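Local coordinates for flagellar biosynthetic protein FliP (Thermotoga maritima MSB8, PDB 5H72) that probably takes part in flagellum-specific protein export as a membrane component of the type III export gate, represented here by its periplasmic domain, at residues 70-73 and 74-78; 42-45 and 46-49; 21-24 and 25-28. All coordinates share one frame; numbering follows the deposited sequence.

All three contacts are local, each made along a single alpha-helix, and each lies on a different helix of this all-helical periplasmic domain: contact 3 on helix 17-39, contact 2 on helix 43-52 and contact 1 on helix 65-80. Contacts 1 and 2 are partly buried, have centres about 10 Å apart and touch through Asn45, which reaches helix 65-80. Contact 3 is a surface contact on the opposite side of the chain's centre, about 21 Å from contact 1 and 23 Å from contact 2, centre to centre. It joins a side-chain hydroxyl and amides, whereas contact 1 has CH-pi and aliphatic pairs and contact 2 rests mostly on backbone carbonyls.

Contact 1: residues 70-73 and 74-78; sequences PAFV and LGELE
Residues 70-73 and 74-78 are consecutive turns of alpha-helix 65-80, joined by i to i+4 backbone hydrogen bonds from Leu74 N to Pro70 O, Gly75 N to Ala71 O, Glu76 N to Phe72 O and Leu77 N to Val73 O. Two neighbouring pairs of side chains meet, the partners in each a turn apart. CG of Glu76 lies over one face of the Phe72 ring, displaced toward its rim and 4.0 Å from the ring centroid, a CH-pi contact. The Glu76 chain bends at chi2 (-59°), which keeps the carboxylate on the same side of the ring, with OE2 above the rim, 3.4 Å from Phe72 CE1. The carboxylate plane is turned 44° from the ring. An alanine in place of Phe72 would probably leave the Glu76 arm without the surface it lies on and open a gap toward Met33 and Glu36 of helix 17-39. The other carboxylate oxygen, OE1, forms a salt bridge with Arg28 of a third subunit. Alongside, Val73 and Leu77 point the same way, their CG1 and CD1 atoms 4.0 Å apart, and Phe22 of a second subunit packs on Val73. A water sits between the turns, 2.8 Å from both Phe72 O and Glu76 OE2.

Contact 2: residues 42-45 and 46-49; sequences NEDN and VFML
Asn45 and Val46 lie at the centre of this contact in the first turns of helix 43-52, with Asp44 and Phe47 beside them. The carbonyl of Asn45 receives Leu49 N at 3.0 Å, and the leucine side chain gathers round the same oxygen, with CB 3.4 Å from Asn45 O. With CG anti to its own carbonyl carbon (chi1 -67°), the Asn45 amide is turned toward helix 65-80, where ND2 hydrogen-bonds Glu78 OE1 and, weakly, Ala71 O. Val46 sets CB 3.3 Å from Glu43 O, with CG2 also near that oxygen. Glu43 O in turn takes weak hydrogen bonds from both Val46 N and Phe47 N, as the helix settles into its regular pattern. That pattern is firm by Met48, where Met48 N lies 2.7 Å from Asp44 O, nearly along the C=O axis; the Met48 side chain reaches Tyr18 of a second subunit. Phe47 brings CD2 to 3.5 Å from Glu43 O, while Asp44 CA sits at the ring edge, near its plane. Around this turn, Val46 packs on Ile57, Ile60 and Ala63 of the loops, on Ala71 of helix 65-80 and on Leu37 of helix 17-39, so the short helix packs on both longer ones.

Contact 3: residues 21-24 and 25-28; sequences MFQR and VNTR
Residues 21-24 and 25-28 form two successive turns of the long alpha-helix 17-39, where Val25 N, Asn26 N, Thr27 N and Arg28 N bond to the carbonyl oxygens of Met21, Phe22, Gln23 and Arg24, four residues back. The carbonyl of Gln23 also takes a hydrogen bond from the Thr27 side chain, OG1 to Gln23 O at 2.9 Å. The threonine hydroxyl is placed for this by standing anti to its own carbonyl carbon (chi1 -62°), which folds it back along the helix. Thr27 N and OG1 come to the oxygen from opposite faces of the carbonyl plane, so two donors of one residue grip it, and the second bond fixes the rotation of the hydroxyl.

On the same side Gln23 and Asn26 lie alongside each other, pointing the same way, their amide planes 27° apart. Gln23 OE1 and Asn26 ND2 stay 3.6 Å apart; a water lies between the two amides, but its link to OE1 is implausibly short and so doubtful. Asn26 OD1 is hydrogen-bonded to Asn65. On the other flank Val25 CG2 lies 3.5 Å from Met21 O, and Met21, Arg24 and Val25 pack against Phe81 of a third subunit. Arg28, bent at chi2 and chi3, leads its guanidinium away from this turn, where NH1 forms salt bridges with Glu76 and Glu36 of that subunit and NH2 one with Glu31 of its own chain. The water between the amides also donates to Gln23 O, at 3.1 Å.

Contact 1: residues 70-73 and 74-78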
ATOM      1  N   PRO A  70       1.076   9.189  -8.551  1.00 33.64           N
ATOM      2  CA  PRO A  70       2.495   9.565  -8.483  1.00 34.13           C
ATOM      3  C   PRO A  70       2.741  10.929  -7.823  1.00 35.04           C
ATOM      4  O   PRO A  70       3.730  11.083  -7.101  1.00 37.54           O
ATOM      5  CB  PRO A  70       2.921   9.597  -9.955  1.00 34.28           C
ATOM      6  CG  PRO A  70       1.957   8.745 -10.657  1.00 34.84           C
ATOM      7  CD  PRO A  70       0.656   8.916  -9.939  1.00 31.62           C
ATOM      8  N   ALA A  71       1.859  11.898  -8.058  1.00 33.01           N
ATOM      9  CA  ALA A  71       2.001  13.214  -7.429  1.00 33.61           C
ATOM     10  C   ALA A  71       1.894  13.085  -5.919  1.00 30.79           C
ATOM     11  O   ALA A  71       2.638  13.726  -5.174  1.00 32.48           O
ATOM     12  CB  ALA A  71       0.952  14.180  -7.957  1.00 29.40           C
ATOM     13  N   PHE A  72       0.965  12.242  -5.478  1.00 30.85           N
ATOM     14  CA  PHE A  72       0.732  11.999  -4.054  1.00 29.17           C
ATOM     15  C   PHE A  72       1.981  11.436  -3.402  1.00 31.71           C
ATOM     16  O   PHE A  72       2.437  11.953  -2.379  1.00 30.91           O
ATOM     17  CB  PHE A  72      -0.460  11.047  -3.875  1.00 29.02           C
ATOM     18  CG  PHE A  72      -0.551  10.409  -2.512  1.00 29.39           C
ATOM     19  CD1 PHE A  72      -0.961  11.144  -1.412  1.00 27.98           C
ATOM     20  CD2 PHE A  72      -0.264   9.056  -2.343  1.00 27.49           C
ATOM     21  CE1 PHE A  72      -1.057  10.553  -0.164  1.00 29.18           C
ATOM     22  CE2 PHE A  72      -0.358   8.456  -1.101  1.00 27.53           C
ATOM     23  CZ  PHE A  72      -0.756   9.202  -0.010  1.00 30.04           C
ATOM     24  N   VAL A  73       2.539  10.390  -4.014  1.00 29.07           N
ATOM     25  CA  VAL A  73       3.750   9.744  -3.511  1.00 30.28           C
ATOM     26  C   VAL A  73       4.925  10.710  -3.466  1.00 29.88           C
ATOM     27  O   VAL A  73       5.646  10.771  -2.470  1.00 32.37           O
ATOM     28  CB  VAL A  73       4.136   8.515  -4.370  1.00 29.35           C
ATOM     29  CG1 VAL A  73       5.477   7.939  -3.923  1.00 27.03           C
ATOM     30  CG2 VAL A  73       3.049   7.467  -4.286  1.00 26.73           C
ATOM     31  N   LEU A  74       5.123  11.456  -4.547  1.00 30.65           N
ATOM     32  CA  LEU A  74       6.144  12.502  -4.560  1.00 34.12           C
ATOM     33  C   LEU A  74       5.929  13.448  -3.401  1.00 36.53           C
ATOM     34  O   LEU A  74       6.868  13.753  -2.665  1.00 39.11           O
ATOM     35  CB  LEU A  74       6.125  13.281  -5.874  1.00 36.98           C
ATOM     36  CG  LEU A  74       6.816  12.640  -7.074  1.00 48.40           C
ATOM     37  CD1 LEU A  74       6.907  13.654  -8.202  1.00 52.93           C
ATOM     38  CD2 LEU A  74       8.200  12.121  -6.692  1.00 47.44           C
ATOM     39  N   GLY A  75       4.683  13.894  -3.234  1.00 33.54           N
ATOM     40  CA  GLY A  75       4.309  14.756  -2.128  1.00 31.30           C
ATOM     41  C   GLY A  75       4.663  14.194  -0.761  1.00 33.16           C
ATOM     42  O   GLY A  75       5.180  14.913   0.092  1.00 32.45           O
ATOM     43  N   GLU A  76       4.396  12.910  -0.538  1.00 30.82           N
ATOM     44  CA  GLU A  76       4.670  12.311   0.773  1.00 32.92           C
ATOM     45  C   GLU A  76       6.165  12.226   1.051  1.00 32.96           C
ATOM     46  O   GLU A  76       6.601  12.429   2.170  1.00 31.02           O
ATOM     47  CB  GLU A  76       4.058  10.912   0.885  1.00 31.43           C
ATOM     48  CG  GLU A  76       2.532  10.883   0.897  1.00 33.04           C
ATOM     49  CD  GLU A  76       1.950  11.684   2.039  1.00 35.15           C
ATOM     50  OE1 GLU A  76       2.489  11.581   3.158  1.00 35.26           O
ATOM     51  OE2 GLU A  76       0.966  12.419   1.818  1.00 36.07           O
ATOM     52  N   LEU A  77       6.952  11.923   0.023  1.00 34.99           N
ATOM     53  CA  LEU A  77       8.396  11.825   0.204  1.00 35.92           C
ATOM     54  C   LEU A  77       8.981  13.200   0.506  1.00 36.47           C
ATOM     55  O   LEU A  77       9.804  13.335   1.407  1.00 41.49           O
ATOM     56  CB  LEU A  77       9.051  11.191  -1.027  1.00 36.40           C
ATOM     57  CG  LEU A  77       8.708   9.706  -1.206  1.00 38.72           C
ATOM     58  CD1 LEU A  77       9.019   9.223  -2.614  1.00 36.63           C
ATOM     59  CD2 LEU A  77       9.431   8.841  -0.170  1.00 34.21           C
ATOM     60  N   GLU A  78       8.532  14.224  -0.217  1.00 33.95           N
ATOM     61  CA  GLU A  78       8.966  15.600   0.046  1.00 35.83           C
ATOM     62  C   GLU A  78       8.714  16.005   1.491  1.00 36.42           C
ATOM     63  O   GLU A  78       9.578  16.588   2.132  1.00 42.84           O
ATOM     64  CB  GLU A  78       8.270  16.586  -0.901  1.00 38.75           C
ATOM     65  CG  GLU A  78       8.771  16.504  -2.349  1.00 44.89           C
ATOM     66  CD  GLU A  78       7.696  16.854  -3.375  1.00 48.10           C
ATOM     67  OE1 GLU A  78       6.590  17.279  -2.968  1.00 47.34           O
ATOM     68  OE2 GLU A  78       7.953  16.700  -4.592  1.00 49.64           O
TER
HETATM   69  O   HOH W   1       0.905  13.600  -0.762  1.00 33.39           O

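Contact 2: residues 42-45 and 46-49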
ATOM      1  N   ASN A  42       1.115  20.783  -2.016  1.00 41.01           N
ATOM      2  CA  ASN A  42       1.892  20.066  -3.003  1.00 33.76           C
ATOM      3  C   ASN A  42       1.137  19.913  -4.311  1.00 35.43           C
ATOM      4  O   ASN A  42       1.531  19.116  -5.162  1.00 34.69           O
ATOM      5  CB  ASN A  42       2.279  18.678  -2.468  1.00 38.82           C
ATOM      6  CG  ASN A  42       3.476  18.720  -1.551  1.00 37.28           C
ATOM      7  OD1 ASN A  42       3.542  18.006  -0.552  1.00 37.44           O
ATOM      8  ND2 ASN A  42       4.435  19.570  -1.884  1.00 41.40           N
ATOM      9  N   GLU A  43       0.052  20.663  -4.477  1.00 36.70           N
ATOM     10  CA  GLU A  43      -0.787  20.514  -5.673  1.00 40.39           C
ATOM     11  C   GLU A  43       0.005  20.636  -6.968  1.00 39.93           C
ATOM     12  O   GLU A  43      -0.337  20.011  -7.962  1.00 43.54           O
ATOM     13  CB  GLU A  43      -1.917  21.538  -5.691  1.00 40.92           C
ATOM     14  CG  GLU A  43      -2.751  21.595  -4.428  1.00 40.81           C
ATOM     15  CD  GLU A  43      -2.210  22.602  -3.425  1.00 49.76           C
ATOM     16  OE1 GLU A  43      -1.008  22.954  -3.507  1.00 46.73           O
ATOM     17  OE2 GLU A  43      -2.993  23.054  -2.555  1.00 52.62           O
ATOM     18  N   ASP A  44       1.072  21.428  -6.952  1.00 43.26           N
ATOM     19  CA  ASP A  44       1.890  21.625  -8.145  1.00 43.28           C
ATOM     20  C   ASP A  44       2.372  20.311  -8.735  1.00 43.86           C
ATOM     21  O   ASP A  44       2.483  20.188  -9.960  1.00 47.17           O
ATOM     22  CB  ASP A  44       3.088  22.532  -7.842  1.00 50.47           C
ATOM     23  CG  ASP A  44       2.739  24.013  -7.946  1.00 61.05           C
ATOM     24  OD1 ASP A  44       1.774  24.352  -8.670  1.00 61.02           O
ATOM     25  OD2 ASP A  44       3.430  24.838  -7.309  1.00 66.33           O
ATOM     26  N   ASN A  45       2.651  19.327  -7.880  1.00 41.18           N
ATOM     27  CA  ASN A  45       3.043  18.001  -8.361  1.00 43.32           C
ATOM     28  C   ASN A  45       2.041  17.458  -9.362  1.00 40.85           C
ATOM     29  O   ASN A  45       2.422  16.908 -10.391  1.00 44.02           O
ATOM     30  CB  ASN A  45       3.186  17.005  -7.209  1.00 42.02           C
ATOM     31  CG  ASN A  45       4.333  17.339  -6.286  1.00 43.69           C
ATOM     32  OD1 ASN A  45       5.207  18.139  -6.624  1.00 52.21           O
ATOM     33  ND2 ASN A  45       4.348  16.718  -5.115  1.00 42.15           N
ATOM     34  N   VAL A  46       0.759  17.624  -9.060  1.00 36.13           N
ATOM     35  CA  VAL A  46      -0.287  17.145  -9.949  1.00 35.23           C
ATOM     36  C   VAL A  46      -0.233  17.858 -11.285  1.00 41.10           C
ATOM     37  O   VAL A  46      -0.168  17.219 -12.336  1.00 39.87           O
ATOM     38  CB  VAL A  46      -1.671  17.344  -9.348  1.00 36.85           C
ATOM     39  CG1 VAL A  46      -2.732  16.814 -10.293  1.00 31.69           C
ATOM     40  CG2 VAL A  46      -1.758  16.685  -7.980  1.00 34.49           C
ATOM     41  N   PHE A  47      -0.254  19.188 -11.235  1.00 43.51           N
ATOM     42  CA  PHE A  47      -0.194  20.017 -12.440  1.00 43.22           C
ATOM     43  C   PHE A  47       1.065  19.762 -13.258  1.00 44.00           C
ATOM     44  O   PHE A  47       1.003  19.675 -14.484  1.00 44.89           O
ATOM     45  CB  PHE A  47      -0.285  21.498 -12.066  1.00 42.84           C
ATOM     46  CG  PHE A  47      -1.625  21.895 -11.538  1.00 36.74           C
ATOM     47  CD1 PHE A  47      -2.744  21.834 -12.351  1.00 41.79           C
ATOM     48  CD2 PHE A  47      -1.775  22.314 -10.234  1.00 38.15           C
ATOM     49  CE1 PHE A  47      -3.991  22.187 -11.874  1.00 40.00           C
ATOM     50  CE2 PHE A  47      -3.022  22.670  -9.751  1.00 41.41           C
ATOM     51  CZ  PHE A  47      -4.132  22.602 -10.575  1.00 37.08           C
ATOM     52  N   MET A  48       2.202  19.628 -12.582  1.00 40.58           N
ATOM     53  CA  MET A  48       3.452  19.353 -13.274  1.00 44.11           C
ATOM     54  C   MET A  48       3.371  18.026 -14.014  1.00 49.72           C
ATOM     55  O   MET A  48       3.699  17.951 -15.195  1.00 55.87           O
ATOM     56  CB  MET A  48       4.631  19.345 -12.299  1.00 50.26           C
ATOM     57  CG  MET A  48       5.916  18.796 -12.914  1.00 63.14           C
ATOM     58  SD  MET A  48       7.298  18.583 -11.762  1.00 92.74           S
ATOM     59  CE  MET A  48       6.715  17.253 -10.711  1.00 62.61           C
ATOM     60  N   LEU A  49       2.922  16.983 -13.321  1.00 49.17           N
ATOM     61  CA  LEU A  49       2.824  15.658 -13.923  1.00 48.69           C
ATOM     62  C   LEU A  49       1.789  15.641 -15.042  1.00 47.21           C
ATOM     63  O   LEU A  49       1.933  14.901 -16.014  1.00 49.89           O
ATOM     64  CB  LEU A  49       2.482  14.603 -12.865  1.00 44.90           C
ATOM     65  CG  LEU A  49       3.642  13.776 -12.300  1.00 51.78           C
ATOM     66  CD1 LEU A  49       4.887  14.612 -12.111  1.00 57.48           C
ATOM     67  CD2 LEU A  49       3.260  13.131 -10.976  1.00 47.08           C
TER

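Contact 3: residues 21-24 and 25-28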
ATOM      1  N   MET A  21     -18.322  -1.423  -4.843  1.00 61.90           N
ATOM      2  CA  MET A  21     -17.572  -1.463  -3.606  1.00 57.27           C
ATOM      3  C   MET A  21     -16.148  -0.938  -3.818  1.00 54.58           C
ATOM      4  O   MET A  21     -15.634  -0.156  -3.014  1.00 50.00           O
ATOM      5  CB  MET A  21     -17.565  -2.889  -3.062  1.00 55.25           C
ATOM      6  CG  MET A  21     -16.925  -3.030  -1.714  1.00 56.26           C
ATOM      7  SD  MET A  21     -15.356  -3.883  -1.855  1.00 80.76           S
ATOM      8  CE  MET A  21     -15.884  -5.597  -1.946  1.00 64.96           C
ATOM      9  N   PHE A  22     -15.520  -1.349  -4.913  1.00 55.67           N
ATOM     10  CA  PHE A  22     -14.180  -0.872  -5.225  1.00 52.39           C
ATOM     11  C   PHE A  22     -14.217   0.580  -5.690  1.00 47.70           C
ATOM     12  O   PHE A  22     -13.250   1.309  -5.525  1.00 41.50           O
ATOM     13  CB  PHE A  22     -13.519  -1.764  -6.275  1.00 53.05           C
ATOM     14  CG  PHE A  22     -12.844  -2.970  -5.693  1.00 50.50           C
ATOM     15  CD1 PHE A  22     -11.749  -2.822  -4.852  1.00 47.81           C
ATOM     16  CD2 PHE A  22     -13.299  -4.247  -5.979  1.00 51.69           C
ATOM     17  CE1 PHE A  22     -11.120  -3.921  -4.305  1.00 46.21           C
ATOM     18  CE2 PHE A  22     -12.671  -5.357  -5.435  1.00 51.13           C
ATOM     19  CZ  PHE A  22     -11.579  -5.192  -4.596  1.00 47.28           C
ATOM     20  N   GLN A  23     -15.346   0.991  -6.259  1.00 49.48           N
ATOM     21  CA  GLN A  23     -15.560   2.387  -6.614  1.00 50.44           C
ATOM     22  C   GLN A  23     -15.624   3.273  -5.366  1.00 48.00           C
ATOM     23  O   GLN A  23     -15.124   4.397  -5.356  1.00 44.65           O
ATOM     24  CB  GLN A  23     -16.841   2.533  -7.431  1.00 54.07           C
ATOM     25  CG  GLN A  23     -16.601   2.670  -8.928  1.00 62.55           C
ATOM     26  CD  GLN A  23     -16.018   4.027  -9.309  1.00 71.05           C
ATOM     27  OE1 GLN A  23     -14.798   4.228  -9.281  1.00 68.91           O
ATOM     28  NE2 GLN A  23     -16.891   4.967  -9.665  1.00 66.35           N
ATOM     29  N   ARG A  24     -16.246   2.757  -4.315  1.00 44.19           N
ATOM     30  CA  ARG A  24     -16.259   3.450  -3.044  1.00 40.79           C
ATOM     31  C   ARG A  24     -14.842   3.595  -2.505  1.00 40.70           C
ATOM     32  O   ARG A  24     -14.466   4.669  -2.013  1.00 36.00           O
ATOM     33  CB  ARG A  24     -17.130   2.715  -2.029  1.00 44.76           C
ATOM     34  CG  ARG A  24     -18.606   2.666  -2.383  1.00 52.10           C
ATOM     35  CD  ARG A  24     -19.274   4.006  -2.198  1.00 52.48           C
ATOM     36  NE  ARG A  24     -20.656   3.832  -1.763  1.00 62.41           N
ATOM     37  CZ  ARG A  24     -21.201   4.466  -0.731  1.00 58.36           C
ATOM     38  NH1 ARG A  24     -20.484   5.328  -0.022  1.00 54.09           N
ATOM     39  NH2 ARG A  24     -22.468   4.238  -0.408  1.00 62.66           N
ATOM     40  N   VAL A  25     -14.059   2.518  -2.600  1.00 36.12           N
ATOM     41  CA  VAL A  25     -12.694   2.520  -2.081  1.00 33.95           C
ATOM     42  C   VAL A  25     -11.798   3.404  -2.945  1.00 33.12           C
ATOM     43  O   VAL A  25     -10.916   4.084  -2.426  1.00 32.32           O
ATOM     44  CB  VAL A  25     -12.116   1.079  -1.979  1.00 35.79           C
ATOM     45  CG1 VAL A  25     -10.637   1.101  -1.637  1.00 28.36           C
ATOM     46  CG2 VAL A  25     -12.888   0.281  -0.941  1.00 29.72           C
ATOM     47  N   ASN A  26     -12.043   3.429  -4.251  1.00 32.94           N
ATOM     48  CA  ASN A  26     -11.309   4.331  -5.144  1.00 34.86           C
ATOM     49  C   ASN A  26     -11.572   5.796  -4.778  1.00 35.26           C
ATOM     50  O   ASN A  26     -10.642   6.604  -4.692  1.00 35.54           O
ATOM     51  CB  ASN A  26     -11.681   4.065  -6.612  1.00 32.88           C
ATOM     52  CG  ASN A  26     -10.982   5.021  -7.589  1.00 39.95           C
ATOM     53  OD1 ASN A  26      -9.769   4.951  -7.787  1.00 38.86           O
ATOM     54  ND2 ASN A  26     -11.757   5.900  -8.219  1.00 40.69           N
ATOM     55  N   THR A  27     -12.837   6.125  -4.539  1.00 32.67           N
ATOM     56  CA  THR A  27     -13.226   7.485  -4.187  1.00 33.28           C
ATOM     57  C   THR A  27     -12.572   7.898  -2.874  1.00 33.25           C
ATOM     58  O   THR A  27     -12.015   8.990  -2.767  1.00 37.19           O
ATOM     59  CB  THR A  27     -14.756   7.629  -4.076  1.00 35.68           C
ATOM     60  OG1 THR A  27     -15.353   7.333  -5.344  1.00 41.47           O
ATOM     61  CG2 THR A  27     -15.136   9.038  -3.671  1.00 34.10           C
ATOM     62  N   ARG A  28     -12.612   7.014  -1.885  1.00 32.78           N
ATOM     63  CA  ARG A  28     -12.005   7.293  -0.588  1.00 30.77           C
ATOM     64  C   ARG A  28     -10.506   7.569  -0.726  1.00 27.85           C
ATOM     65  O   ARG A  28      -9.977   8.510  -0.152  1.00 30.56           O
ATOM     66  CB  ARG A  28     -12.249   6.127   0.371  1.00 27.39           C
ATOM     67  CG  ARG A  28     -11.572   6.254   1.720  1.00 29.82           C
ATOM     68  CD  ARG A  28     -12.412   7.029   2.743  1.00 30.84           C
ATOM     69  NE  ARG A  28     -12.588   8.446   2.415  1.00 32.23           N
ATOM     70  CZ  ARG A  28     -11.768   9.421   2.806  1.00 34.61           C
ATOM     71  NH1 ARG A  28     -10.691   9.143   3.532  1.00 30.81           N
ATOM     72  NH2 ARG A  28     -12.026  10.680   2.474  1.00 33.71           N
TER
HETATM   73  O   HOH W   2     -14.323   6.075  -7.817  1.00 54.52           O